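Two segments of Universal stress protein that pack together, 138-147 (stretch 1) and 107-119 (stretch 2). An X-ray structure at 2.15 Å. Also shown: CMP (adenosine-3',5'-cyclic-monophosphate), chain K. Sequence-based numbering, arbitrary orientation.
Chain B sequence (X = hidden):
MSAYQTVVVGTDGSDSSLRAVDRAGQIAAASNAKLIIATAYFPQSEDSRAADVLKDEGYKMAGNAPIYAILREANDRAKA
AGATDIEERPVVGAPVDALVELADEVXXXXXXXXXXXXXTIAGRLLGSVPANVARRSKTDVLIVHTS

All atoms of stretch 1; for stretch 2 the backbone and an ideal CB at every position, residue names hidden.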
# COMPACT_ATOMS: atom_id res chain seq x y z
N LYS B 138 6.28 3.82 10.15
CA LYS B 138 5.83 2.95 11.23
C LYS B 138 4.35 2.68 11.02
O LYS B 138 3.73 2.25 11.93
CB LYS B 138 6.04 3.62 12.66
CG LYS B 138 7.55 4.00 12.94
CD LYS B 138 7.91 4.42 14.38
CE LYS B 138 6.95 5.46 14.97
NZ LYS B 138 7.54 6.19 16.17
N THR B 139 3.78 3.01 9.88
CA THR B 139 2.43 2.63 9.56
C THR B 139 2.34 1.81 8.22
O THR B 139 3.31 1.57 7.54
CB THR B 139 1.56 3.87 9.41
OG1 THR B 139 1.94 4.55 8.22
CG2 THR B 139 1.84 4.78 10.45
N ASP B 140 1.14 1.43 7.86
CA ASP B 140 0.88 0.77 6.58
C ASP B 140 1.24 1.73 5.49
O ASP B 140 1.02 2.92 5.62
CB ASP B 140 -0.60 0.43 6.41
CG ASP B 140 -1.09 -0.67 7.33
OD1 ASP B 140 -0.24 -1.23 8.10
OD2 ASP B 140 -2.33 -1.02 7.18
N VAL B 141 1.81 1.23 4.43
CA VAL B 141 2.13 2.05 3.29
C VAL B 141 1.52 1.48 2.02
O VAL B 141 1.77 0.32 1.70
CB VAL B 141 3.64 2.14 3.12
CG1 VAL B 141 3.99 2.86 1.85
CG2 VAL B 141 4.19 2.98 4.28
N LEU B 142 0.78 2.30 1.29
CA LEU B 142 0.26 1.89 0.00
C LEU B 142 1.16 2.57 -1.06
O LEU B 142 1.28 3.78 -1.13
CB LEU B 142 -1.17 2.38 -0.19
CG LEU B 142 -1.86 2.03 -1.48
CD1 LEU B 142 -2.06 0.50 -1.59
CD2 LEU B 142 -3.25 2.70 -1.61
N ILE B 143 1.70 1.74 -1.92
CA ILE B 143 2.43 2.18 -3.07
C ILE B 143 1.56 2.00 -4.25
O ILE B 143 1.34 0.90 -4.65
CB ILE B 143 3.77 1.41 -3.17
CG1 ILE B 143 4.65 1.79 -1.94
CG2 ILE B 143 4.52 1.78 -4.47
CD1 ILE B 143 5.97 1.06 -1.91
N VAL B 144 1.03 3.10 -4.76
CA VAL B 144 0.14 3.10 -5.91
C VAL B 144 0.95 2.95 -7.17
O VAL B 144 1.99 3.62 -7.30
CB VAL B 144 -0.64 4.42 -5.95
CG1 VAL B 144 -1.55 4.49 -7.18
CG2 VAL B 144 -1.43 4.57 -4.65
N HIS B 145 0.55 2.05 -8.09
CA HIS B 145 1.32 1.85 -9.33
C HIS B 145 1.01 2.99 -10.30
O HIS B 145 0.08 2.92 -11.06
CB HIS B 145 0.96 0.52 -10.00
CG HIS B 145 2.03 0.00 -10.90
ND1 HIS B 145 1.87 -0.12 -12.27
CD2 HIS B 145 3.28 -0.44 -10.62
CE1 HIS B 145 2.99 -0.61 -12.80
NE2 HIS B 145 3.86 -0.81 -11.82
N THR B 146 1.80 4.04 -10.31
CA THR B 146 1.45 5.23 -11.05
C THR B 146 2.35 5.39 -12.24
O THR B 146 2.13 6.25 -13.08
CB THR B 146 1.63 6.48 -10.15
OG1 THR B 146 2.99 6.53 -9.66
CG2 THR B 146 0.65 6.43 -9.00
N SER B 147 3.38 4.58 -12.30
CA SER B 147 4.33 4.61 -13.45
C SER B 147 4.99 3.25 -13.69
O SER B 147 4.87 2.24 -12.97
CB SER B 147 5.39 5.61 -13.17
OG SER B 147 6.17 5.14 -12.07
OXT SER B 147 5.69 3.12 -14.66
N UNK B 107 -0.91 10.42 13.70
CA UNK B 107 -1.25 9.04 14.02
C UNK B 107 -1.93 8.37 12.82
O UNK B 107 -2.97 7.73 12.94
CB UNK B 107 -2.16 8.98 15.25
N UNK B 108 -1.31 8.51 11.66
CA UNK B 108 -1.94 8.03 10.43
C UNK B 108 -2.02 6.50 10.42
O UNK B 108 -1.16 5.84 10.93
CB UNK B 108 -1.17 8.53 9.21
N UNK B 109 -3.09 5.95 9.87
CA UNK B 109 -3.26 4.53 9.78
C UNK B 109 -2.68 4.09 8.46
O UNK B 109 -2.34 2.92 8.29
CB UNK B 109 -4.73 4.13 9.92
N UNK B 110 -2.61 5.01 7.51
CA UNK B 110 -2.04 4.67 6.22
C UNK B 110 -1.39 5.88 5.54
O UNK B 110 -1.92 7.00 5.55
CB UNK B 110 -3.12 4.08 5.31
N UNK B 111 -0.28 5.62 4.91
CA UNK B 111 0.43 6.60 4.14
C UNK B 111 0.50 6.15 2.67
O UNK B 111 0.87 5.03 2.39
CB UNK B 111 1.83 6.82 4.72
N UNK B 112 0.10 7.00 1.74
CA UNK B 112 0.03 6.65 0.36
C UNK B 112 1.03 7.47 -0.47
O UNK B 112 1.12 8.71 -0.38
CB UNK B 112 -1.40 6.85 -0.15
N UNK B 113 1.78 6.77 -1.31
CA UNK B 113 2.68 7.34 -2.28
C UNK B 113 2.55 6.62 -3.63
O UNK B 113 2.12 5.48 -3.70
CB UNK B 113 4.12 7.27 -1.77
N UNK B 114 2.89 7.29 -4.72
CA UNK B 114 3.15 6.61 -6.01
C UNK B 114 4.50 5.96 -6.01
O UNK B 114 5.23 6.01 -5.00
CB UNK B 114 3.06 7.59 -7.18
N UNK B 115 4.87 5.39 -7.16
CA UNK B 115 5.98 4.48 -7.27
C UNK B 115 7.11 5.00 -8.10
O UNK B 115 8.03 4.26 -8.43
CB UNK B 115 5.50 3.15 -7.85
N UNK B 116 7.03 6.25 -8.51
CA UNK B 116 8.04 6.81 -9.41
C UNK B 116 9.33 6.70 -8.69
O UNK B 116 9.45 7.10 -7.56
CB UNK B 116 7.75 8.26 -9.82
N UNK B 117 10.33 6.12 -9.34
CA UNK B 117 11.67 6.05 -8.78
C UNK B 117 12.06 4.69 -8.22
O UNK B 117 13.26 4.39 -8.08
CB UNK B 117 11.80 7.10 -7.67
N UNK B 118 11.07 3.80 -8.02
CA UNK B 118 11.36 2.55 -7.40
C UNK B 118 12.13 1.60 -8.26
O UNK B 118 12.69 0.62 -7.77
CB UNK B 118 10.05 1.89 -6.95
N UNK B 119 12.09 1.75 -9.56
CA UNK B 119 12.70 0.73 -10.33
C UNK B 119 14.12 1.09 -10.89
O UNK B 119 14.76 0.21 -11.45
CB UNK B 119 11.75 0.38 -11.48
P CMP K . 4.52 9.62 -7.80
O1P CMP K . 3.43 8.82 -8.51
O2P CMP K . 4.91 10.77 -8.61
O5' CMP K . 5.75 8.75 -7.31
C5' CMP K . 6.67 9.11 -6.26
C4' CMP K . 5.84 9.65 -5.13
O4' CMP K . 6.60 10.23 -4.08
C3' CMP K . 4.91 10.74 -5.53
O3' CMP K . 3.93 10.19 -6.40
C2' CMP K . 4.44 11.28 -4.17
O2' CMP K . 3.46 10.46 -3.53
C1' CMP K . 5.77 11.18 -3.40
N9 CMP K . 6.40 12.52 -3.46
C8 CMP K . 7.39 12.93 -4.27
N7 CMP K . 7.66 14.23 -4.09
C5 CMP K . 6.86 14.67 -3.16
C6 CMP K . 6.63 15.94 -2.45
N6 CMP K . 7.37 17.00 -2.77
N1 CMP K . 5.68 16.00 -1.51
C2 CMP K . 4.92 14.95 -1.18
N3 CMP K . 5.06 13.75 -1.79
C4 CMP K . 5.99 13.56 -2.76

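Position 107 has a left-handed backbone, phi and psi both near +50°, which suits Gly, Asn or Asp best, though other residues can adopt it; its CB points away from stretch 1, so the contact makes no demand. It is Lys107, which makes no contact with stretch 1. At 108 the CB points sideways, 5.0 Å from Thr139 CG2, which tolerates many small or medium side chains; Ala108 meets Thr139 mainly through its backbone, O to Thr139 CG2 at 3.2 Å. Position 109 again points away and could be almost anything; it is Asp109.

From 110 the backbone runs parallel to strand 140-144. Position 110 shares the face of Asp140 and Leu142, where a branched or long apolar chain could reach back. Leu110 does so, its CD1 lying 4.1 Å from Leu142 CB.

Position 111 faces the other side, with Val141 and Ile143. Its ideal CB sits 4.5 Å from Val141 CG2, so Val, Ile or Leu would fit. It is Leu111, whose N donates to Asp140 O (3.1 Å) and whose O accepts from Leu142 N (2.9 Å).

Position 112 returns to the Leu142 and Val144 face, its CB 5.0 Å from Val144 CG2; a beta-branched apolar residue suits it. Val112 sets CG1 3.6 Å from Val144 CG2 and CG2 4.1 Å from Leu142 CB.

Position 113 looks to Ile143, another aliphatic site. Val113 sets CG2 4.1 Å from Ile143 CG1, and its N and O continue the ladder to Leu142 O (3.0 Å) and Val144 N (2.8 Å).

At 114 an ideal CB would lie 2.7 Å from Thr146 OG1 and 1.8 Å from CMP O1P. Only glycine avoids both clashes: Gly114.

Position 115 points toward stretch 1, where the backbone N atoms of Thr146 and Ser147 and the hydroxyl of Ser147 can donate and the terminal carboxylate can accept. A short side chain carrying both acceptor and donor is ideal; an amide answers best. In Asn115, OD1 accepts from Ser147 OG (2.6 Å) and, weakly, from Ser147 N (2.8 Å) and Thr146 N (3.1 Å), while ND2 donates to Ser147 O (3.0 Å).

At 116 the CA-to-CB bond points sideways and the ideal CB lies 4.2 Å from Ser147 OG; many residues would serve. Val116 brings CG2 to 3.5 Å from Ser147 OG; its N donates to CMP O5' (3.1 Å).

At 117, phi of 104° would jam a CB against the preceding carbonyl, calling for glycine: Gly117. Position 118 points toward stretch 1, favouring a long apolar chain; Leu118 CD1 reaches Ile143 CG2 at 4.1 Å. Position 119 is out of reach: Ser119.

Stretch 2 107-119: KADLLVVGNVGLS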
# COMPACT_ATOMS: atom_id res chain seq x y z
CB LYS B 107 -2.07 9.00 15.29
CG LYS B 107 -1.23 9.47 16.49
CD LYS B 107 -1.99 9.51 17.83
CE LYS B 107 -1.24 10.42 18.84
NZ LYS B 107 -2.19 11.22 19.69
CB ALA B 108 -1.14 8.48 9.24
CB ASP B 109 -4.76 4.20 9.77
CG ASP B 109 -5.45 4.71 10.97
OD1 ASP B 109 -5.06 4.28 12.06
OD2 ASP B 109 -6.36 5.56 10.86
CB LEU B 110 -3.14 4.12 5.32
CG LEU B 110 -2.79 3.80 3.86
CD1 LEU B 110 -1.98 2.52 3.83
CD2 LEU B 110 -4.04 3.67 2.99
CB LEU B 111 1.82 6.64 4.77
CG LEU B 111 2.85 7.60 4.26
CD1 LEU B 111 2.28 8.97 3.86
CD2 LEU B 111 3.80 7.68 5.42
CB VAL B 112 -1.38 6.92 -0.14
CG1 VAL B 112 -1.58 6.47 -1.59
CG2 VAL B 112 -2.37 6.19 0.75
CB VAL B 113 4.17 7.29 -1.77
CG1 VAL B 113 4.40 8.15 -0.54
CG2 VAL B 113 4.60 5.89 -1.42
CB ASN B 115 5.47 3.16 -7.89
CG ASN B 115 5.16 3.25 -9.38
OD1 ASN B 115 4.86 4.32 -9.97
ND2 ASN B 115 5.19 2.11 -10.03
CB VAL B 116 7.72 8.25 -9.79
CG1 VAL B 116 8.87 8.92 -10.54
CG2 VAL B 116 6.44 8.27 -10.63
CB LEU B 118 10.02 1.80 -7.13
CG LEU B 118 9.24 1.96 -5.89
CD1 LEU B 118 8.21 0.83 -5.88
CD2 LEU B 118 10.19 1.95 -4.69
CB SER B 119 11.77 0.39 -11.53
OG SER B 119 11.73 1.55 -12.37
O HOH W 1 9.34 5.31 -12.31
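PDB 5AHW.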